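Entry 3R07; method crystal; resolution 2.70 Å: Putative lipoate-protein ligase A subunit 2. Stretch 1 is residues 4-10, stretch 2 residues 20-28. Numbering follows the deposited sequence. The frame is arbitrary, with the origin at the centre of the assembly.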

# COMPACT_ATOMS: atom_id res chain seq x y z
N MET B 4 -15.20 18.87 30.66
CA MET B 4 -14.73 17.50 31.01
C MET B 4 -13.43 17.14 30.31
O MET B 4 -12.97 17.87 29.42
CB MET B 4 -15.74 16.45 30.58
CG MET B 4 -17.17 16.85 30.62
SD MET B 4 -18.00 15.97 29.28
CE MET B 4 -18.05 14.27 29.84
N HIS B 5 -12.86 16.01 30.72
CA HIS B 5 -11.78 15.34 30.01
C HIS B 5 -12.44 14.18 29.27
O HIS B 5 -13.23 13.43 29.83
CB HIS B 5 -10.69 14.86 30.97
CG HIS B 5 -9.52 14.20 30.30
ND1 HIS B 5 -8.54 14.90 29.64
CD2 HIS B 5 -9.16 12.89 30.21
CE1 HIS B 5 -7.64 14.06 29.16
NE2 HIS B 5 -7.99 12.83 29.49
N MET B 6 -12.14 14.07 27.98
CA MET B 6 -12.77 13.08 27.12
C MET B 6 -11.81 12.56 26.06
O MET B 6 -11.05 13.32 25.47
CB MET B 6 -14.03 13.67 26.49
CG MET B 6 -14.34 13.16 25.10
SD MET B 6 -16.07 12.69 24.90
CE MET B 6 -16.92 14.27 24.98
N MET B 7 -11.86 11.26 25.83
CA MET B 7 -11.02 10.61 24.82
C MET B 7 -11.80 9.61 24.04
O MET B 7 -12.36 8.69 24.61
CB MET B 7 -9.87 9.86 25.48
CG MET B 7 -8.64 10.67 25.68
SD MET B 7 -7.49 9.73 26.67
CE MET B 7 -8.38 9.67 28.24
N TYR B 8 -11.81 9.76 22.73
CA TYR B 8 -12.48 8.74 21.92
C TYR B 8 -11.70 8.19 20.73
O TYR B 8 -10.61 8.66 20.38
CB TYR B 8 -13.88 9.20 21.52
CG TYR B 8 -13.92 10.40 20.63
CD1 TYR B 8 -14.03 10.25 19.25
CD2 TYR B 8 -13.87 11.68 21.15
CE1 TYR B 8 -14.10 11.34 18.41
CE2 TYR B 8 -13.93 12.79 20.31
CZ TYR B 8 -14.04 12.60 18.94
OH TYR B 8 -14.10 13.68 18.09
N SER B 9 -12.28 7.17 20.12
CA SER B 9 -11.72 6.48 18.99
C SER B 9 -12.83 6.18 18.03
O SER B 9 -13.88 5.70 18.44
CB SER B 9 -11.07 5.19 19.45
OG SER B 9 -9.80 5.50 19.99
N LYS B 10 -12.59 6.43 16.76
CA LYS B 10 -13.63 6.39 15.75
C LYS B 10 -13.09 5.86 14.42
O LYS B 10 -12.01 6.25 13.99
CB LYS B 10 -14.12 7.82 15.59
CG LYS B 10 -15.60 7.98 15.62
CD LYS B 10 -15.93 9.41 15.24
CE LYS B 10 -16.85 9.41 14.06
NZ LYS B 10 -18.23 9.44 14.53
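Stretch 2, residues 20-28: RVTLDLDGN

A very short backbone hydrogen bond marks this strand pairing: Leu 25 N lies only 2.5 Å from Met 6 O, nearly in line (N-H...O angle 165°). Stretch 2 is extended from Arg 20 through Asp 26 and runs antiparallel to strand 5-10, the two N-to-C directions differing by 171° and the axes approaching to 4.6 Å. Register is unbroken, pairing His 5 with Asp 26, Met 6 with Leu 25, Met 7 with Asp 24, Tyr 8 with Leu 23, Ser 9 with Thr 22 and Lys 10 with Val 21. Every second pair is hydrogen-bonded in both directions. Met 6 N to Leu 25 O (2.9 Å) completes the first ring; Tyr 8 N to Leu 23 O and Leu 23 N to Tyr 8 O (both 3.0 Å) form the next, and Lys 10 N to Val 21 O (3.0 Å) with Val 21 N to Lys 10 O (2.9 Å) the last. Beyond the strand, Gly 27 N donates to Met 4 O at 2.7 Å; Gly 27 has a positive phi of 64°, a conformation that favours glycine. CA-H...O contacts from residues of the non-hydrogen-bonded pairs to carbonyls of the neighbouring pairs add to the ladder, such as Met 7 CA to Leu 23 O at 3.1 Å.

Val 21, Leu 23 and Leu 25 share one face with Met 6, Tyr 8 and Lys 10. Leu 23 CB lies over the Tyr 8 ring, 4.2 Å from its centroid, while Leu 25 CD1 meets the ring edge, 3.9 Å from Tyr 8 CE2. The same Leu 25 CD1 packs 3.7 Å from Met 6 CG. The other face is more polar: Ser 9 OG and Thr 22 OG1 share a hydrogen bond of 2.8 Å, and Asp 24 OD1 reaches diagonally to within 3.1 Å of His 5 CE1.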

# COMPACT_ATOMS: atom_id res chain seq x y z
N ARG B 20 -9.15 6.19 10.78
CA ARG B 20 -9.28 5.99 12.24
C ARG B 20 -8.77 7.23 12.89
O ARG B 20 -7.72 7.75 12.51
CB ARG B 20 -8.47 4.82 12.75
CG ARG B 20 -8.57 3.55 11.97
CD ARG B 20 -7.93 2.44 12.75
NE ARG B 20 -7.92 1.19 12.00
CZ ARG B 20 -8.93 0.33 11.93
NH1 ARG B 20 -10.07 0.58 12.55
NH2 ARG B 20 -8.80 -0.79 11.23
N VAL B 21 -9.52 7.72 13.88
CA VAL B 21 -9.11 8.90 14.64
C VAL B 21 -9.10 8.60 16.12
O VAL B 21 -9.98 7.89 16.59
CB VAL B 21 -10.04 10.11 14.38
CG1 VAL B 21 -9.53 11.28 15.13
CG2 VAL B 21 -10.09 10.48 12.92
N THR B 22 -8.12 9.13 16.86
CA THR B 22 -8.20 9.18 18.33
C THR B 22 -8.04 10.62 18.84
O THR B 22 -7.00 11.25 18.61
CB THR B 22 -7.18 8.24 19.03
OG1 THR B 22 -7.63 6.88 18.94
CG2 THR B 22 -7.02 8.60 20.54
N LEU B 23 -9.07 11.14 19.50
CA LEU B 23 -9.01 12.50 20.05
C LEU B 23 -8.99 12.52 21.55
O LEU B 23 -9.70 11.77 22.21
CB LEU B 23 -10.19 13.34 19.58
CG LEU B 23 -10.13 13.89 18.17
CD1 LEU B 23 -11.08 13.06 17.36
CD2 LEU B 23 -10.56 15.34 18.15
N ASP B 24 -8.17 13.41 22.08
CA ASP B 24 -8.02 13.66 23.50
C ASP B 24 -8.58 15.07 23.75
O ASP B 24 -8.01 16.06 23.28
CB ASP B 24 -6.53 13.63 23.80
CG ASP B 24 -6.22 13.45 25.25
OD1 ASP B 24 -7.07 13.78 26.12
OD2 ASP B 24 -5.10 12.99 25.52
N LEU B 25 -9.72 15.16 24.43
CA LEU B 25 -10.42 16.46 24.59
C LEU B 25 -10.38 17.03 26.01
O LEU B 25 -10.81 16.38 26.97
CB LEU B 25 -11.87 16.37 24.13
CG LEU B 25 -12.28 15.81 22.78
CD1 LEU B 25 -13.79 15.91 22.63
CD2 LEU B 25 -11.57 16.54 21.65
N ASP B 26 -9.88 18.25 26.13
CA ASP B 26 -9.91 18.99 27.37
C ASP B 26 -10.98 20.07 27.21
O ASP B 26 -10.76 21.11 26.59
CB ASP B 26 -8.54 19.59 27.68
CG ASP B 26 -8.54 20.50 28.91
OD1 ASP B 26 -9.62 21.05 29.24
OD2 ASP B 26 -7.46 20.65 29.54
N GLY B 27 -12.15 19.82 27.77
CA GLY B 27 -13.27 20.73 27.56
C GLY B 27 -13.66 20.77 26.10
O GLY B 27 -14.16 19.78 25.55
N ASN B 28 -13.43 21.92 25.46
CA ASN B 28 -13.86 22.15 24.09
C ASN B 28 -12.64 22.09 23.14
O ASN B 28 -12.74 22.29 21.92
CB ASN B 28 -14.59 23.51 24.01
CG ASN B 28 -15.75 23.54 22.99
OD1 ASN B 28 -16.61 22.64 22.95
ND2 ASN B 28 -15.78 24.58 22.17